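Long-range contact in cellulase CEL9M (Clostridium cellulolyticum, PDB 1IA6), which probably cleaves internal beta-1,4-glucosidic linkages in cellulose and related beta-glucans, as a family 9 endoglucanase carrying bound zinc, calcium and nickel: residues 142-155 / 187-201. Residues are numbered along the deposited sequence; the frame is centred on the assembly and turned at random.
Sequences LYKADPSSPASDIL and LYAMGKANQGVGNGQ
Ser152, in the first turn of helix 152-169, holds Gly191 and Gly196 where helix 174-193 runs out into a loop; both helices belong to the (alpha/alpha)6 barrel of glycoside hydrolase family 9. Its backbone N donates to Gly196 O (2.8 Å). The side chain answers: CB rests near both Gly196 O and Gly191 O, and OG gives its proton to Gly191 O (2.7 Å) on a lone pair in the carbonyl plane while accepting from Gly196 N. With OG beside its own backbone N (chi1 -57°), one serine thus ties the last turn of helix 174-193 to the loop that follows it. One residue on, Asp153 OD1 accepts from Gly198 N (2.9 Å) on its syn side, and OD2 takes a water that also bonds weakly to Gly198 O. This carboxylate touches Asp212, a calcium ligand, so the loop is pinned close to the metal site.

Deeper between the helices, Leu155 CD1 packs on Met190 CB and CD2 on Leu187 CD2 (3.8 Å), the side chains crossing at about a right angle. Met190 bends at its end to bring CE against Ala145 O. In the type I turn 146-149, where Asp146 OD1 also closes an Asx turn by accepting from Ser148 N, Asn194 ND2 donates to Pro147 O (2.8 Å) from above the carbonyl plane, and Asn194 OD1 lies against Pro150 CB.

Strand 143-145, which edges a small antiparallel sheet, closes the other end. The Tyr143 ring is sandwiched: Leu142 CG sits over one face, and Asn199 CB makes a CH-pi contact with the opposite one, 3.5 Å from the centroid and 5° off the normal. Gln201, whose amide is held by Glu121, lays CG in the ring plane at the edge, 3.4 Å from Tyr143 OH.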
loop_
_atom_site.group_PDB
_atom_site.type_symbol
_atom_site.label_atom_id
_atom_site.label_comp_id
_atom_site.label_asym_id
_atom_site.label_seq_id
_atom_site.Cartn_x
_atom_site.Cartn_y
_atom_site.Cartn_z
ATOM N N LEU A 142 14.668 9.996 11.885
ATOM C CA LEU A 142 14.842 11.189 11.066
ATOM C C LEU A 142 13.774 12.277 11.038
ATOM O O LEU A 142 14.103 13.460 11.150
ATOM C CB LEU A 142 15.162 10.762 9.631
ATOM C CG LEU A 142 15.920 11.785 8.782
ATOM C CD1 LEU A 142 17.236 12.145 9.474
ATOM C CD2 LEU A 142 16.186 11.214 7.402
ATOM N N TYR A 143 12.512 11.897 10.877
ATOM C CA TYR A 143 11.440 12.885 10.808
ATOM C C TYR A 143 10.282 12.628 11.765
ATOM O O TYR A 143 9.957 11.485 12.096
ATOM C CB TYR A 143 10.870 12.958 9.388
ATOM C CG TYR A 143 11.868 13.262 8.295
ATOM C CD1 TYR A 143 12.571 14.466 8.275
ATOM C CD2 TYR A 143 12.088 12.353 7.257
ATOM C CE1 TYR A 143 13.464 14.760 7.247
ATOM C CE2 TYR A 143 12.980 12.638 6.223
ATOM C CZ TYR A 143 13.664 13.843 6.227
ATOM O OH TYR A 143 14.544 14.135 5.208
ATOM N N LYS A 144 9.654 13.714 12.193
ATOM C CA LYS A 144 8.508 13.638 13.081
ATOM C C LYS A 144 7.621 14.839 12.798
ATOM O O LYS A 144 8.101 15.894 12.384
ATOM C CB LYS A 144 8.947 13.662 14.547
ATOM C CG LYS A 144 9.504 14.991 15.016
ATOM C CD LYS A 144 9.756 14.979 16.516
ATOM C CE LYS A 144 10.352 16.291 16.984
ATOM N NZ LYS A 144 10.653 16.252 18.438
ATOM N N ALA A 145 6.324 14.666 13.005
ATOM C CA ALA A 145 5.373 15.737 12.802
ATOM C C ALA A 145 4.964 16.252 14.174
ATOM O O ALA A 145 4.819 15.477 15.117
ATOM C CB ALA A 145 4.158 15.221 12.050
ATOM N N ASP A 146 4.820 17.565 14.284
ATOM C CA ASP A 146 4.393 18.205 15.522
ATOM C C ASP A 146 3.796 19.560 15.149
ATOM O O ASP A 146 3.719 19.898 13.970
ATOM C CB ASP A 146 5.568 18.355 16.503
ATOM C CG ASP A 146 6.742 19.088 15.906
ATOM O OD1 ASP A 146 6.539 20.157 15.300
ATOM O OD2 ASP A 146 7.878 18.597 16.056
ATOM N N PRO A 147 3.352 20.349 16.138
ATOM C CA PRO A 147 2.761 21.657 15.827
ATOM C C PRO A 147 3.562 22.582 14.910
ATOM O O PRO A 147 2.986 23.453 14.263
ATOM C CB PRO A 147 2.528 22.259 17.209
ATOM C CG PRO A 147 2.159 21.050 18.009
ATOM C CD PRO A 147 3.223 20.056 17.576
ATOM N N SER A 148 4.875 22.390 14.837
ATOM C CA SER A 148 5.707 23.246 13.996
ATOM C C SER A 148 6.257 22.548 12.755
ATOM O O SER A 148 6.934 23.171 11.936
ATOM C CB SER A 148 6.869 23.810 14.817
ATOM O OG SER A 148 7.685 22.767 15.316
ATOM N N SER A 149 5.962 21.263 12.614
ATOM C CA SER A 149 6.434 20.483 11.475
ATOM C C SER A 149 5.268 19.720 10.845
ATOM O O SER A 149 4.847 18.681 11.353
ATOM C CB SER A 149 7.518 19.499 11.928
ATOM O OG SER A 149 8.031 18.760 10.834
ATOM N N PRO A 150 4.735 20.233 9.724
ATOM C CA PRO A 150 3.612 19.607 9.020
ATOM C C PRO A 150 3.931 18.310 8.283
ATOM O O PRO A 150 5.060 18.078 7.850
ATOM C CB PRO A 150 3.163 20.701 8.059
ATOM C CG PRO A 150 4.459 21.341 7.693
ATOM C CD PRO A 150 5.160 21.463 9.030
ATOM N N ALA A 151 2.906 17.478 8.145
ATOM C CA ALA A 151 3.002 16.205 7.438
ATOM C C ALA A 151 1.560 15.754 7.248
ATOM O O ALA A 151 1.205 14.615 7.539
ATOM C CB ALA A 151 3.773 15.190 8.272
ATOM N N SER A 152 0.735 16.673 6.751
ATOM C CA SER A 152 -0.688 16.420 6.545
ATOM C C SER A 152 -1.030 15.171 5.748
ATOM O O SER A 152 -2.000 14.478 6.067
ATOM C CB SER A 152 -1.339 17.632 5.878
ATOM O OG SER A 152 -1.130 18.800 6.650
ATOM N N ASP A 153 -0.256 14.884 4.707
ATOM C CA ASP A 153 -0.537 13.707 3.897
ATOM C C ASP A 153 -0.222 12.420 4.657
ATOM O O ASP A 153 -1.028 11.486 4.668
ATOM C CB ASP A 153 0.229 13.772 2.561
ATOM C CG ASP A 153 1.726 14.013 2.734
ATOM O OD1 ASP A 153 2.155 14.488 3.805
ATOM O OD2 ASP A 153 2.479 13.738 1.777
ATOM N N ILE A 154 0.937 12.378 5.303
ATOM C CA ILE A 154 1.340 11.206 6.069
ATOM C C ILE A 154 0.395 10.980 7.248
ATOM O O ILE A 154 -0.069 9.865 7.480
ATOM C CB ILE A 154 2.789 11.367 6.580
ATOM C CG1 ILE A 154 3.740 11.418 5.381
ATOM C CG2 ILE A 154 3.160 10.216 7.523
ATOM C CD1 ILE A 154 5.209 11.526 5.752
ATOM N N LEU A 155 0.103 12.050 7.980
ATOM C CA LEU A 155 -0.783 11.968 9.132
ATOM C C LEU A 155 -2.174 11.490 8.736
ATOM O O LEU A 155 -2.792 10.707 9.457
ATOM C CB LEU A 155 -0.881 13.338 9.817
ATOM C CG LEU A 155 0.375 13.787 10.567
ATOM C CD1 LEU A 155 0.249 15.249 10.987
ATOM C CD2 LEU A 155 0.576 12.892 11.781
ATOM N N LEU A 187 -4.460 12.315 14.977
ATOM C CA LEU A 187 -3.555 12.495 13.846
ATOM C C LEU A 187 -4.214 13.365 12.778
ATOM O O LEU A 187 -3.558 14.187 12.136
ATOM C CB LEU A 187 -3.162 11.136 13.256
ATOM C CG LEU A 187 -2.356 10.207 14.171
ATOM C CD1 LEU A 187 -2.054 8.911 13.430
ATOM C CD2 LEU A 187 -1.061 10.877 14.603
ATOM N N TYR A 188 -5.518 13.185 12.599
ATOM C CA TYR A 188 -6.268 13.975 11.626
ATOM C C TYR A 188 -6.251 15.432 12.081
ATOM O O TYR A 188 -6.029 16.339 11.281
ATOM C CB TYR A 188 -7.713 13.480 11.538
ATOM C CG TYR A 188 -8.610 14.358 10.695
ATOM C CD1 TYR A 188 -8.552 14.318 9.301
ATOM C CD2 TYR A 188 -9.516 15.228 11.293
ATOM C CE1 TYR A 188 -9.385 15.125 8.522
ATOM C CE2 TYR A 188 -10.351 16.040 10.529
ATOM C CZ TYR A 188 -10.281 15.983 9.147
ATOM O OH TYR A 188 -11.106 16.782 8.396
ATOM N N ALA A 189 -6.478 15.643 13.377
ATOM C CA ALA A 189 -6.482 16.985 13.950
ATOM C C ALA A 189 -5.145 17.671 13.691
ATOM O O ALA A 189 -5.102 18.841 13.302
ATOM C CB ALA A 189 -6.757 16.912 15.449
ATOM N N MET A 190 -4.054 16.944 13.917
ATOM C CA MET A 190 -2.715 17.482 13.682
ATOM C C MET A 190 -2.560 17.864 12.215
ATOM O O MET A 190 -2.017 18.922 11.887
ATOM C CB MET A 190 -1.646 16.440 14.020
ATOM C CG MET A 190 -1.474 16.137 15.496
ATOM S SD MET A 190 -0.303 14.768 15.734
ATOM C CE MET A 190 1.189 15.474 15.050
ATOM N N GLY A 191 -3.035 16.984 11.340
ATOM C CA GLY A 191 -2.928 17.217 9.912
ATOM C C GLY A 191 -3.643 18.448 9.395
ATOM O O GLY A 191 -3.153 19.107 8.476
ATOM N N LYS A 192 -4.805 18.771 9.952
ATOM C CA LYS A 192 -5.509 19.946 9.464
ATOM C C LYS A 192 -5.110 21.219 10.204
ATOM O O LYS A 192 -5.313 22.323 9.698
ATOM C CB LYS A 192 -7.028 19.743 9.512
ATOM C CG LYS A 192 -7.676 19.756 10.876
ATOM C CD LYS A 192 -9.192 19.819 10.696
ATOM C CE LYS A 192 -9.937 19.829 12.017
ATOM N NZ LYS A 192 -11.406 20.019 11.792
ATOM N N ALA A 193 -4.517 21.060 11.384
ATOM C CA ALA A 193 -4.077 22.204 12.185
ATOM C C ALA A 193 -2.917 22.945 11.515
ATOM O O ALA A 193 -2.906 24.173 11.462
ATOM C CB ALA A 193 -3.666 21.738 13.573
ATOM N N ASN A 194 -1.938 22.192 11.018
ATOM C CA ASN A 194 -0.775 22.762 10.332
ATOM C C ASN A 194 -0.679 22.008 9.010
ATOM O O ASN A 194 -0.297 20.839 8.979
ATOM C CB ASN A 194 0.499 22.538 11.145
ATOM C CG ASN A 194 1.676 23.336 10.610
ATOM O OD1 ASN A 194 1.844 23.473 9.399
ATOM N ND2 ASN A 194 2.501 23.857 11.509
ATOM N N GLN A 195 -1.015 22.687 7.921
ATOM C CA GLN A 195 -1.045 22.060 6.607
ATOM C C GLN A 195 0.195 22.152 5.728
ATOM O O GLN A 195 0.752 23.230 5.512
ATOM C CB GLN A 195 -2.270 22.580 5.850
ATOM C CG GLN A 195 -3.579 22.041 6.417
ATOM C CD GLN A 195 -4.808 22.744 5.884
ATOM O OE1 GLN A 195 -4.815 23.247 4.761
ATOM N NE2 GLN A 195 -5.869 22.765 6.686
ATOM N N GLY A 196 0.601 20.996 5.208
ATOM C CA GLY A 196 1.767 20.899 4.346
ATOM C C GLY A 196 2.141 19.432 4.194
ATOM O O GLY A 196 1.749 18.615 5.026
ATOM N N VAL A 197 2.882 19.077 3.148
ATOM C CA VAL A 197 3.268 17.678 2.975
ATOM C C VAL A 197 4.446 17.305 3.871
ATOM O O VAL A 197 5.263 18.158 4.227
ATOM C CB VAL A 197 3.646 17.357 1.506
ATOM C CG1 VAL A 197 2.444 17.579 0.601
ATOM C CG2 VAL A 197 4.826 18.215 1.066
ATOM N N GLY A 198 4.522 16.027 4.233
ATOM C CA GLY A 198 5.601 15.546 5.079
ATOM C C GLY A 198 6.879 15.333 4.288
ATOM O O GLY A 198 6.895 15.510 3.069
ATOM N N ASN A 199 7.949 14.947 4.977
ATOM C CA ASN A 199 9.243 14.724 4.338
ATOM C C ASN A 199 9.483 13.252 4.011
ATOM O O ASN A 199 9.176 12.372 4.812
ATOM C CB ASN A 199 10.373 15.216 5.249
ATOM C CG ASN A 199 10.278 16.702 5.558
ATOM O OD1 ASN A 199 10.339 17.538 4.658
ATOM N ND2 ASN A 199 10.130 17.034 6.838
ATOM N N GLY A 200 10.043 12.997 2.834
ATOM C CA GLY A 200 10.341 11.636 2.426
ATOM C C GLY A 200 11.666 11.593 1.688
ATOM O O GLY A 200 11.929 10.678 0.901
ATOM N N GLN A 201 12.514 12.581 1.964
ATOM C CA GLN A 201 13.809 12.696 1.309
ATOM C C GLN A 201 13.555 12.743 -0.195
ATOM O O GLN A 201 12.496 13.193 -0.625
ATOM C CB GLN A 201 14.709 11.512 1.682
ATOM C CG GLN A 201 15.009 11.430 3.182
ATOM C CD GLN A 201 16.131 10.456 3.509
ATOM O OE1 GLN A 201 15.902 9.260 3.702
ATOM N NE2 GLN A 201 17.357 10.966 3.560
HETATM O O HOH W 1 12.307 15.164 2.787
HETATM O O HOH W 2 7.267 19.011 6.562
HETATM O O HOH W 3 0.549 18.324 9.736
HETATM O O HOH W 4 5.075 13.369 2.549
#